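Local coordinates for malonyl acyl carrier protein transacylase (Streptococcus pneumoniae, PDB 3IM8), which probably transfers the malonyl group from malonyl-CoA to holo acyl carrier protein, supplying malonyl-ACP for fatty acid synthesis, at residues K30-R35 against L103-A108; R45-I48 against K54-Q57; K79-D84 against V301-K306; G116-E121 against A211-Q216; A157-N160 against Q164-I167. All coordinates share one frame; numbering follows the deposited sequence.

Interaction 1 of 5, residues K30-R35 against L103-A108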
# COMPACT_ATOMS: atom_id res chain seq x y z
N LYS A 30 -16.64 14.72 -3.03
CA LYS A 30 -16.41 15.99 -2.35
C LYS A 30 -16.60 15.80 -0.87
O LYS A 30 -15.76 16.21 -0.09
CB LYS A 30 -17.33 17.12 -2.94
CG LYS A 30 -17.57 18.40 -2.06
CD LYS A 30 -17.83 19.66 -2.89
CE LYS A 30 -18.10 20.89 -1.94
NZ LYS A 30 -16.98 21.31 -1.08
N GLU A 31 -17.71 15.18 -0.47
CA GLU A 31 -17.96 14.88 0.93
C GLU A 31 -16.80 14.10 1.53
O GLU A 31 -16.30 14.48 2.57
CB GLU A 31 -19.26 14.07 1.10
CG GLU A 31 -19.50 13.52 2.54
CD GLU A 31 -20.07 14.56 3.56
OE1 GLU A 31 -20.17 14.21 4.74
OE2 GLU A 31 -20.41 15.72 3.18
N THR A 32 -16.35 13.01 0.90
CA THR A 32 -15.24 12.22 1.47
C THR A 32 -13.95 13.07 1.70
O THR A 32 -13.31 13.01 2.77
CB THR A 32 -14.97 10.90 0.62
OG1 THR A 32 -16.17 10.11 0.61
CG2 THR A 32 -13.80 10.03 1.19
N ILE A 33 -13.55 13.87 0.71
CA ILE A 33 -12.32 14.68 0.83
C ILE A 33 -12.48 15.78 1.87
O ILE A 33 -11.55 16.01 2.64
CB ILE A 33 -11.83 15.27 -0.58
CG1 ILE A 33 -11.53 14.15 -1.58
CG2 ILE A 33 -10.56 16.13 -0.45
CD1 ILE A 33 -10.49 13.14 -1.10
N ASP A 34 -13.61 16.50 1.87
CA ASP A 34 -13.85 17.59 2.86
C ASP A 34 -13.95 17.04 4.29
O ASP A 34 -13.41 17.63 5.22
CB ASP A 34 -15.07 18.48 2.51
CG ASP A 34 -14.96 19.15 1.10
OD1 ASP A 34 -13.93 19.00 0.37
OD2 ASP A 34 -15.93 19.86 0.73
N ARG A 35 -14.54 15.87 4.47
CA ARG A 35 -14.44 15.15 5.74
C ARG A 35 -12.98 14.89 6.19
O ARG A 35 -12.67 15.00 7.36
CB ARG A 35 -15.19 13.83 5.67
CG ARG A 35 -16.09 13.67 6.78
CD ARG A 35 -17.31 14.58 6.60
NE ARG A 35 -17.95 14.86 7.89
CZ ARG A 35 -19.27 14.97 8.09
NH1 ARG A 35 -19.70 15.20 9.32
NH2 ARG A 35 -20.16 14.83 7.10
N LEU A 103 -12.45 -0.39 9.90
CA LEU A 103 -11.93 0.91 10.36
C LEU A 103 -12.81 2.09 9.92
O LEU A 103 -13.14 2.20 8.73
CB LEU A 103 -10.47 1.07 9.87
CG LEU A 103 -9.67 2.37 10.04
CD1 LEU A 103 -9.58 2.74 11.49
CD2 LEU A 103 -8.28 2.10 9.43
N ASP A 104 -13.23 2.94 10.87
CA ASP A 104 -14.01 4.16 10.54
C ASP A 104 -13.16 5.11 9.67
O ASP A 104 -11.94 5.24 9.86
CB ASP A 104 -14.49 4.88 11.82
CG ASP A 104 -15.08 6.29 11.54
OD1 ASP A 104 -16.25 6.40 11.11
OD2 ASP A 104 -14.38 7.32 11.76
N PHE A 105 -13.81 5.75 8.70
CA PHE A 105 -13.07 6.56 7.78
C PHE A 105 -12.33 7.72 8.47
O PHE A 105 -11.12 7.93 8.24
CB PHE A 105 -13.99 7.10 6.70
CG PHE A 105 -13.33 8.10 5.82
CD1 PHE A 105 -12.20 7.75 5.12
CD2 PHE A 105 -13.84 9.39 5.71
CE1 PHE A 105 -11.56 8.68 4.26
CE2 PHE A 105 -13.22 10.31 4.90
CZ PHE A 105 -12.06 9.95 4.17
N GLU A 106 -13.06 8.50 9.27
CA GLU A 106 -12.45 9.61 10.02
C GLU A 106 -11.33 9.17 10.98
O GLU A 106 -10.29 9.83 11.11
CB GLU A 106 -13.56 10.43 10.72
CG GLU A 106 -14.29 11.30 9.71
CD GLU A 106 -15.62 11.87 10.18
OE1 GLU A 106 -16.57 11.08 10.42
OE2 GLU A 106 -15.75 13.11 10.23
N ASP A 107 -11.52 8.02 11.64
CA ASP A 107 -10.45 7.39 12.41
C ASP A 107 -9.19 7.09 11.54
O ASP A 107 -8.06 7.32 11.98
CB ASP A 107 -10.93 6.06 12.98
CG ASP A 107 -11.77 6.23 14.23
OD1 ASP A 107 -11.80 7.36 14.76
OD2 ASP A 107 -12.43 5.24 14.67
N ALA A 108 -9.43 6.56 10.33
CA ALA A 108 -8.37 6.17 9.41
C ALA A 108 -7.55 7.40 9.05
O ALA A 108 -6.34 7.39 9.11
CB ALA A 108 -8.99 5.58 8.14
O HOH W 1 -14.61 15.32 9.37
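Phe105 reaches from the first turn of helix 105-122 to the flank of helix 27-40, its ring swung out by a CG anti to the backbone N (chi1 172°). Thr32 meets the far end of that ring: its methyl CG2 lies 3.5 Å from CZ of Phe105, and the carbonyl O of Thr32 comes up to the ring edge, near its plane, 3.4 Å from CE2. The hydroxyl OG1 of Thr32 turns back instead to Ile28 O one turn earlier and is also bound by Arg74.

Further out, Arg35 brings CB to the same ring edge, and its CG, placed by chi1 (-130°), lies 3.5 Å from OE2 of Glu106. The charged ends pair only loosely: NE of Arg35 is 3.7 Å from OE2 of Glu106, a long salt bridge, with the guanidinium and carboxylate planes 79° apart. A water bridges the two segments, donating to Arg35 O and to Glu106 OE2. Glu31, one turn before Arg35, also pairs with its guanidinium, completing a salt-bridge network. Helix 58-78 packs against both Thr32 and Phe105, making this a helix-helix contact with the Phe105 ring on its buried side and the charged side chains toward the exposed side.

Interaction 2 of 5, residues R45-I48 against K54-Q57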
# COMPACT_ATOMS: atom_id res chain seq x y z
N ARG A 45 -7.75 19.13 -0.15
CA ARG A 45 -8.04 19.24 -1.58
C ARG A 45 -7.02 20.23 -2.23
O ARG A 45 -6.43 19.96 -3.31
CB ARG A 45 -9.49 19.74 -1.75
CG ARG A 45 -9.91 20.13 -3.17
CD ARG A 45 -10.19 18.86 -3.98
NE ARG A 45 -9.03 18.34 -4.75
CZ ARG A 45 -8.79 17.06 -5.00
NH1 ARG A 45 -9.63 16.13 -4.54
NH2 ARG A 45 -7.72 16.72 -5.70
N TYR A 46 -6.84 21.38 -1.57
CA TYR A 46 -5.82 22.35 -1.98
C TYR A 46 -4.40 21.74 -1.95
O TYR A 46 -3.60 21.89 -2.89
CB TYR A 46 -5.89 23.57 -1.07
CG TYR A 46 -4.90 24.64 -1.48
CD1 TYR A 46 -5.10 25.39 -2.66
CD2 TYR A 46 -3.75 24.87 -0.72
CE1 TYR A 46 -4.16 26.36 -3.08
CE2 TYR A 46 -2.82 25.82 -1.10
CZ TYR A 46 -3.01 26.57 -2.27
OH TYR A 46 -2.06 27.52 -2.61
N LEU A 47 -4.08 21.00 -0.89
CA LEU A 47 -2.76 20.30 -0.85
C LEU A 47 -2.60 19.42 -2.06
O LEU A 47 -1.58 19.50 -2.78
CB LEU A 47 -2.61 19.49 0.44
CG LEU A 47 -1.29 18.79 0.77
CD1 LEU A 47 -1.13 18.57 2.27
CD2 LEU A 47 -1.19 17.50 0.04
N ILE A 48 -3.59 18.58 -2.33
CA ILE A 48 -3.48 17.65 -3.44
C ILE A 48 -3.33 18.37 -4.81
O ILE A 48 -2.59 17.92 -5.73
CB ILE A 48 -4.67 16.58 -3.45
CG1 ILE A 48 -4.53 15.58 -2.27
CG2 ILE A 48 -4.65 15.78 -4.73
CD1 ILE A 48 -5.87 14.87 -1.87
N LYS A 54 4.65 19.02 -0.60
CA LYS A 54 3.96 18.46 0.56
C LYS A 54 3.28 17.13 0.18
O LYS A 54 3.27 16.19 0.94
CB LYS A 54 2.90 19.43 1.10
CG LYS A 54 3.44 20.66 1.78
CD LYS A 54 2.38 21.08 2.72
CE LYS A 54 2.38 22.57 2.92
NZ LYS A 54 1.04 22.88 3.48
N LEU A 55 2.70 17.10 -1.02
CA LEU A 55 1.99 15.90 -1.49
C LEU A 55 2.95 14.69 -1.45
O LEU A 55 2.50 13.56 -1.15
CB LEU A 55 1.36 16.10 -2.89
CG LEU A 55 0.59 14.93 -3.58
CD1 LEU A 55 -0.63 14.38 -2.75
CD2 LEU A 55 0.15 15.21 -5.00
N ASN A 56 4.22 14.94 -1.79
CA ASN A 56 5.28 13.92 -1.82
C ASN A 56 5.99 13.71 -0.47
O ASN A 56 6.90 12.90 -0.39
CB ASN A 56 6.31 14.27 -2.93
CG ASN A 56 5.75 14.07 -4.34
OD1 ASN A 56 4.89 13.21 -4.54
ND2 ASN A 56 6.22 14.85 -5.30
N GLN A 57 5.58 14.47 0.56
CA GLN A 57 6.04 14.27 1.96
C GLN A 57 5.15 13.29 2.76
O GLN A 57 4.01 13.59 3.08
CB GLN A 57 6.14 15.59 2.74
CG GLN A 57 7.22 16.54 2.18
CD GLN A 57 7.15 17.93 2.85
OE1 GLN A 57 6.82 18.03 4.05
NE2 GLN A 57 7.45 19.03 2.05
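Leu47 and Leu55 both carry CG anti to the backbone N (chi1 -174° and 178°), and these torsions send their branched ends toward each other. They belong to two short consecutive helices, 44-50 and 52-55, of the helical part of the acyl transferase domain; the helices follow one another almost directly, and their apolar side chains pack against each other.

Leu47 does its touching with one branch. Its CD2 lies over the backbone of the second helix, 3.9 Å from CA of Leu55 and 4.1 Å from CB of the same residue, while CG of Leu47 comes to 4.3 Å from CB of Lys54. Only the root of that lysine joins in; its chain runs on to a salt bridge between NZ and Glu51, in the link between the helices.

Leu55 splits its two methyls between different parts of Ile48. CD1 meets the side chain and CD2 the main chain, although the CB of Ile48 is directed away from the second helix. No hydrogen bond crosses between 45-48 and 54-57, so the contact is one of van der Waals packing. Helix 58-78 packs against the same side chains, with Tyr60 against Leu47, Thr68 against Ile48 and Ala64 against Leu55. At the closing point, CG1 of Ile48 stands 4.1 Å from CD1 of Leu55, and CD2 of Leu55 rests 3.9 Å from O of Ile48.

Interaction 3 of 5, residues K79-D84 against V301-K306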
# COMPACT_ATOMS: atom_id res chain seq x y z
N LYS A 79 -21.98 3.49 -8.06
CA LYS A 79 -22.22 2.92 -9.42
C LYS A 79 -22.58 1.41 -9.40
O LYS A 79 -22.75 0.78 -10.45
CB LYS A 79 -21.03 3.22 -10.37
CG LYS A 79 -20.67 4.72 -10.50
CD LYS A 79 -21.45 5.51 -11.60
CE LYS A 79 -21.43 7.02 -11.36
NZ LYS A 79 -22.05 7.91 -12.41
N GLY A 80 -22.72 0.84 -8.20
CA GLY A 80 -23.15 -0.54 -8.02
C GLY A 80 -22.10 -1.63 -7.95
O GLY A 80 -22.45 -2.82 -8.10
N TYR A 81 -20.81 -1.27 -7.74
CA TYR A 81 -19.75 -2.28 -7.47
C TYR A 81 -19.47 -2.39 -5.99
O TYR A 81 -19.05 -1.42 -5.36
CB TYR A 81 -18.41 -1.96 -8.16
CG TYR A 81 -18.49 -1.89 -9.63
CD1 TYR A 81 -19.10 -0.81 -10.24
CD2 TYR A 81 -17.95 -2.88 -10.42
CE1 TYR A 81 -19.21 -0.74 -11.61
CE2 TYR A 81 -18.04 -2.81 -11.79
CZ TYR A 81 -18.66 -1.72 -12.38
OH TYR A 81 -18.76 -1.60 -13.74
N GLN A 82 -19.64 -3.59 -5.46
CA GLN A 82 -19.38 -3.88 -4.07
C GLN A 82 -18.28 -4.99 -4.05
O GLN A 82 -18.43 -6.00 -4.74
CB GLN A 82 -20.70 -4.33 -3.41
CG GLN A 82 -20.62 -4.84 -1.97
CD GLN A 82 -19.81 -3.91 -1.05
OE1 GLN A 82 -19.90 -2.66 -1.15
NE2 GLN A 82 -19.01 -4.52 -0.15
N PRO A 83 -17.18 -4.80 -3.28
CA PRO A 83 -16.16 -5.89 -3.32
C PRO A 83 -16.50 -7.12 -2.47
O PRO A 83 -17.20 -6.99 -1.48
CB PRO A 83 -14.90 -5.20 -2.77
CG PRO A 83 -15.41 -4.18 -1.88
CD PRO A 83 -16.66 -3.63 -2.56
N ASP A 84 -16.00 -8.28 -2.85
CA ASP A 84 -16.17 -9.50 -2.05
C ASP A 84 -15.00 -9.72 -1.10
O ASP A 84 -15.13 -10.39 -0.04
CB ASP A 84 -16.38 -10.72 -2.98
CG ASP A 84 -17.64 -10.56 -3.85
OD1 ASP A 84 -18.72 -10.51 -3.27
OD2 ASP A 84 -17.54 -10.38 -5.08
N VAL A 301 -15.16 5.25 -16.77
CA VAL A 301 -15.97 4.92 -17.97
C VAL A 301 -15.55 3.59 -18.58
O VAL A 301 -16.40 2.76 -18.81
CB VAL A 301 -15.95 6.04 -19.00
CG1 VAL A 301 -16.65 5.58 -20.33
CG2 VAL A 301 -16.65 7.25 -18.43
N ALA A 302 -14.25 3.35 -18.75
CA ALA A 302 -13.75 2.06 -19.25
C ALA A 302 -14.26 0.88 -18.42
O ALA A 302 -14.52 -0.18 -18.96
CB ALA A 302 -12.22 2.05 -19.34
N LEU A 303 -14.43 1.09 -17.11
CA LEU A 303 -14.95 0.06 -16.21
C LEU A 303 -16.47 -0.03 -16.38
O LEU A 303 -17.02 -1.12 -16.65
CB LEU A 303 -14.57 0.35 -14.75
CG LEU A 303 -14.85 -0.53 -13.52
CD1 LEU A 303 -15.96 0.04 -12.71
CD2 LEU A 303 -15.06 -2.00 -13.78
N LEU A 304 -17.13 1.12 -16.24
CA LEU A 304 -18.60 1.15 -16.27
C LEU A 304 -19.20 0.62 -17.60
O LEU A 304 -20.27 -0.00 -17.58
CB LEU A 304 -19.16 2.56 -15.97
CG LEU A 304 -19.03 3.26 -14.60
CD1 LEU A 304 -19.62 4.66 -14.67
CD2 LEU A 304 -19.68 2.48 -13.48
N GLU A 305 -18.51 0.82 -18.72
CA GLU A 305 -19.06 0.42 -20.04
C GLU A 305 -19.19 -1.10 -20.21
O GLU A 305 -19.81 -1.56 -21.18
CB GLU A 305 -18.31 1.06 -21.21
CG GLU A 305 -16.92 0.56 -21.42
CD GLU A 305 -16.15 1.37 -22.46
OE1 GLU A 305 -15.15 0.84 -22.96
OE2 GLU A 305 -16.51 2.52 -22.78
N LYS A 306 -18.60 -1.84 -19.26
CA LYS A 306 -18.69 -3.30 -19.19
C LYS A 306 -19.90 -3.73 -18.32
O LYS A 306 -20.24 -4.90 -18.26
CB LYS A 306 -17.37 -3.87 -18.66
CG LYS A 306 -16.15 -3.41 -19.46
CD LYS A 306 -14.86 -4.17 -19.09
CE LYS A 306 -14.46 -3.96 -17.61
NZ LYS A 306 -13.05 -4.33 -17.22
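The ring of Tyr81 takes Leu303 on one face and Leu304 at its edge. Over the face, CD1 of Leu303 sits 3.6 Å from the ring centroid and 27° off the normal, a CH-pi contact displaced toward the hydroxyl end; the approach is tight, with CD1 of Leu303 3.2 Å from CZ of Tyr81. The second methyl of Leu303, CD2, comes 3.7 Å from CE2 of Tyr81; both methyls lie on the same side of the ring, CD2 nearer its margin. The two side chains arrive from opposite directions.

At the edge, near the ring plane, CD2 of Leu304 lies 3.8 Å from CE1 of Tyr81. The same methyl is pressed from another side by Lys79, whose CB is 3.5 Å away from CD2 of Leu304, closer than carbon atoms usually come. A bend at chi2 (-88°) lays the lysine chain across the leucine at about a right angle, bringing CD of Lys79 to 3.7 Å from CD1 of Leu304. The lysine's NZ has a weak hydrogen bond to Tyr26 OH.

Gly80 separates the two contributing residues of the loop: with positive phi it ends helix 58-78 in a Schellman motif, and the chain then turns so that Lys79 and Tyr81 both address the C-terminal helix. That helix, 297-304, packs beside the parallel sheet, where Leu303 reaches Ile270 of strand 268-272 and Val294 of strand 290-294, as well as Leu76 of helix 58-78. Tyr81 touches Ile270 too, and Phe6 of strand 4-8.

Interaction 4 of 5, residues G116-E121 against A211-Q216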
# COMPACT_ATOMS: atom_id res chain seq x y z
N GLY A 116 2.18 8.16 8.98
CA GLY A 116 3.10 8.84 8.02
C GLY A 116 4.25 9.57 8.73
O GLY A 116 5.44 9.36 8.41
N ALA A 117 3.87 10.41 9.69
CA ALA A 117 4.80 11.10 10.58
C ALA A 117 5.80 10.14 11.18
O ALA A 117 6.99 10.34 10.97
CB ALA A 117 4.04 11.90 11.68
N TYR A 118 5.33 9.07 11.85
CA TYR A 118 6.26 8.13 12.54
C TYR A 118 7.20 7.48 11.58
O TYR A 118 8.36 7.28 11.92
CB TYR A 118 5.53 7.02 13.30
CG TYR A 118 4.52 7.48 14.35
CD1 TYR A 118 3.37 6.73 14.59
CD2 TYR A 118 4.70 8.68 15.08
CE1 TYR A 118 2.42 7.13 15.53
CE2 TYR A 118 3.76 9.09 16.06
CZ TYR A 118 2.62 8.30 16.26
OH TYR A 118 1.67 8.64 17.18
N MET A 119 6.72 7.11 10.39
CA MET A 119 7.54 6.44 9.35
C MET A 119 8.62 7.38 8.81
O MET A 119 9.77 6.97 8.64
CB MET A 119 6.67 5.87 8.22
CG MET A 119 5.85 4.67 8.68
SD MET A 119 4.78 3.84 7.48
CE MET A 119 5.93 3.20 6.29
N GLU A 120 8.21 8.61 8.51
CA GLU A 120 9.09 9.68 7.99
C GLU A 120 10.23 10.02 8.96
O GLU A 120 11.39 10.10 8.55
CB GLU A 120 8.25 10.94 7.67
CG GLU A 120 9.00 12.17 7.04
CD GLU A 120 8.04 13.21 6.29
OE1 GLU A 120 6.88 13.52 6.76
OE2 GLU A 120 8.47 13.70 5.21
N GLU A 121 9.91 10.20 10.24
CA GLU A 121 10.94 10.52 11.24
C GLU A 121 11.88 9.34 11.48
O GLU A 121 13.06 9.51 11.62
CB GLU A 121 10.31 11.01 12.56
CG GLU A 121 9.70 9.93 13.46
CD GLU A 121 8.79 10.45 14.60
OE1 GLU A 121 9.16 10.25 15.79
OE2 GLU A 121 7.70 11.02 14.32
N ALA A 211 1.99 1.43 17.61
CA ALA A 211 1.27 0.50 18.50
C ALA A 211 0.53 1.22 19.64
O ALA A 211 -0.64 0.88 19.95
CB ALA A 211 2.20 -0.61 19.02
N GLU A 212 1.16 2.27 20.18
CA GLU A 212 0.52 3.11 21.19
C GLU A 212 -0.68 3.79 20.56
O GLU A 212 -1.73 3.91 21.18
CB GLU A 212 1.45 4.22 21.74
CG GLU A 212 2.84 3.85 22.23
CD GLU A 212 3.67 5.12 22.64
OE1 GLU A 212 4.70 5.48 21.97
OE2 GLU A 212 3.25 5.77 23.61
N THR A 213 -0.52 4.29 19.32
CA THR A 213 -1.61 5.05 18.68
C THR A 213 -2.74 4.10 18.38
O THR A 213 -3.90 4.45 18.55
CB THR A 213 -1.17 5.75 17.36
OG1 THR A 213 -0.15 6.70 17.65
CG2 THR A 213 -2.35 6.51 16.74
N LEU A 214 -2.38 2.90 17.90
CA LEU A 214 -3.38 1.90 17.52
C LEU A 214 -4.22 1.42 18.70
O LEU A 214 -5.43 1.19 18.56
CB LEU A 214 -2.75 0.70 16.77
CG LEU A 214 -2.36 1.00 15.31
CD1 LEU A 214 -1.33 -0.06 14.87
CD2 LEU A 214 -3.60 1.09 14.42
N ALA A 215 -3.58 1.26 19.87
CA ALA A 215 -4.31 0.88 21.11
C ALA A 215 -5.56 1.76 21.39
O ALA A 215 -6.58 1.30 21.96
CB ALA A 215 -3.32 0.89 22.31
N GLN A 216 -5.47 3.02 20.95
CA GLN A 216 -6.56 3.99 21.05
C GLN A 216 -7.64 3.84 19.99
O GLN A 216 -8.72 4.46 20.10
CB GLN A 216 -6.00 5.45 21.03
CG GLN A 216 -5.13 5.81 22.25
CD GLN A 216 -5.68 5.23 23.58
OE1 GLN A 216 -4.93 4.65 24.36
NE2 GLN A 216 -6.99 5.39 23.82
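Tyr118 and Thr213 make the whole of this contact, and its polar part is a single pairing of hydroxyls. OH of Tyr118 and OG1 of Thr213 are hydrogen-bonded at 2.7 Å. The threonine oxygen sits in the plane of the aromatic ring, at its edge, rather than over a face. It has a further partner on its own helix, Lys209 O one turn earlier, so OG1 links its own backbone to the neighbouring helix. The torsion of Thr213 matters here: OG1 is anti to the carbonyl carbon and beside the backbone N (chi1 -62°), which lets the one atom meet both the preceding turn and the incoming phenol.

The elements joined are helix 105-122 and helix 204-215, two helices of the acyl transferase fold. They stand well apart at this level, the CA atoms of Tyr118 and Thr213 being 10.4 Å from each other, and the long tyrosine side chain spans the distance.

Van der Waals contact between the two segments is slight. CE1 of Tyr118 is 3.4 Å from OG1 of Thr213, and the nearest approach to threonine carbon is from OH of Tyr118 to CB of Thr213 at 4.1 Å. Packing between the two helices continues beyond the segments: Thr213 also touches Leu111 and Lys114 of helix 105-122, Leu214 touches Leu111 as well as Ala241 and Leu244 of helix 240-247, and Tyr118 and Glu121 both touch the side chain of Lys209. Outside the contact, Glu120 pairs with Arg59 in a salt bridge.

Interaction 5 of 5, residues A157-N160 against Q164-I167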
# COMPACT_ATOMS: atom_id res chain seq x y z
N ALA A 157 11.71 -6.48 1.39
CA ALA A 157 10.69 -5.55 1.88
C ALA A 157 9.35 -5.78 1.15
O ALA A 157 8.28 -5.72 1.77
CB ALA A 157 11.15 -4.06 1.68
N ASN A 158 9.39 -5.98 -0.17
CA ASN A 158 8.17 -6.08 -0.94
C ASN A 158 8.22 -7.29 -1.82
O ASN A 158 8.98 -7.31 -2.76
CB ASN A 158 7.93 -4.83 -1.80
CG ASN A 158 7.70 -3.55 -0.97
OD1 ASN A 158 8.63 -2.86 -0.60
ND2 ASN A 158 6.45 -3.23 -0.70
N TYR A 159 7.40 -8.29 -1.52
CA TYR A 159 7.22 -9.43 -2.43
C TYR A 159 6.10 -9.07 -3.42
O TYR A 159 4.94 -9.38 -3.18
CB TYR A 159 6.85 -10.72 -1.69
CG TYR A 159 7.97 -11.25 -0.78
CD1 TYR A 159 8.13 -10.77 0.53
CD2 TYR A 159 8.85 -12.22 -1.23
CE1 TYR A 159 9.14 -11.25 1.37
CE2 TYR A 159 9.88 -12.72 -0.36
CZ TYR A 159 10.00 -12.21 0.93
OH TYR A 159 10.96 -12.67 1.78
N ASN A 160 6.47 -8.44 -4.53
CA ASN A 160 5.47 -7.98 -5.53
C ASN A 160 4.96 -9.06 -6.49
O ASN A 160 3.74 -9.27 -6.61
CB ASN A 160 5.97 -6.72 -6.31
CG ASN A 160 6.40 -5.57 -5.39
OD1 ASN A 160 5.85 -5.37 -4.30
ND2 ASN A 160 7.35 -4.77 -5.86
N GLN A 164 9.81 -10.32 -8.97
CA GLN A 164 9.97 -8.92 -8.63
C GLN A 164 9.93 -8.74 -7.12
O GLN A 164 8.86 -8.63 -6.53
CB GLN A 164 8.87 -8.08 -9.29
CG GLN A 164 9.36 -6.74 -9.82
CD GLN A 164 9.20 -5.62 -8.81
OE1 GLN A 164 9.82 -5.63 -7.75
NE2 GLN A 164 8.37 -4.64 -9.14
N ILE A 165 11.10 -8.71 -6.51
CA ILE A 165 11.19 -8.59 -5.06
C ILE A 165 12.13 -7.47 -4.69
O ILE A 165 13.29 -7.44 -5.13
CB ILE A 165 11.67 -9.96 -4.42
CG1 ILE A 165 10.52 -10.99 -4.58
CG2 ILE A 165 12.08 -9.76 -2.94
CD1 ILE A 165 10.88 -12.45 -4.43
N VAL A 166 11.63 -6.52 -3.90
CA VAL A 166 12.45 -5.45 -3.45
C VAL A 166 13.07 -5.78 -2.09
O VAL A 166 12.34 -6.12 -1.12
CB VAL A 166 11.67 -4.09 -3.32
CG1 VAL A 166 12.64 -2.94 -2.91
CG2 VAL A 166 10.93 -3.76 -4.63
N ILE A 167 14.40 -5.67 -2.02
CA ILE A 167 15.11 -5.76 -0.74
C ILE A 167 15.35 -4.36 -0.21
O ILE A 167 15.54 -3.44 -0.98
CB ILE A 167 16.46 -6.56 -0.91
CG1 ILE A 167 17.41 -5.83 -1.88
CG2 ILE A 167 16.16 -7.92 -1.55
CD1 ILE A 167 18.89 -6.14 -1.60
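The carbonyl O of Val166 is gripped by two backbone donors, N of Ala157 at 2.6 Å and N of Asn158 at 3.1 Å. Two successive residues facing one make a classic beta bulge in the antiparallel hairpin of strands 154-161 and 164-169. Both donors lie in the carbonyl plane, and that of Asn158 falls on a lone pair. N of Val166 returns a bond to O of Asn158 at 3.0 Å, completing a hydrogen-bonded pair; Tyr159 and Ile165 form the next, non-hydrogen-bonded pair.

Near the turn, the side-chain amides of Asn160 and Gln164 meet with their planes 88° apart. ND2 of Asn160 gives a hydrogen bond to OE1 of Gln164 at 3.2 Å, coming from above the carbonyl plane, and N of Asn160 adds a weak one to Gln164 O. On the side of the sheet that carries Tyr159 and Ile165, CD2 of Tyr159 lies 3.8 Å from CD1 of Ile165, oblique to the ring, while the tyrosine hydroxyl bonds Glu142.

The side chain of Ala157 is about 4 Å from that of His199, and that of Asn158 about 6 Å from Ser90. The doubly accepting carbonyl thus ties two backbone N atoms to one point, next to the predicted active-site residues.

Interactions 2 and 5 are buried, interactions 1 and 3 partly so, and interaction 4 lies at the surface. Chemistry follows place: backbone hydrogen bonds dominate the hairpin of interaction 5, carbon surfaces interactions 2 and 3, charged side chains beside an aromatic ring interaction 1, and one hydroxyl pair interaction 4. Interactions 1 and 4 both use helix 105-122, at its start and toward its end. Interaction 2 touches interaction 1 through Ile33 and Arg45, and interaction 4 through Gln57 and Glu120, so these three form a continuous helical region. Interaction 3 stands apart by the parallel sheet, whereas interaction 5, in the mixed sheet, alone approaches the predicted active-site residues.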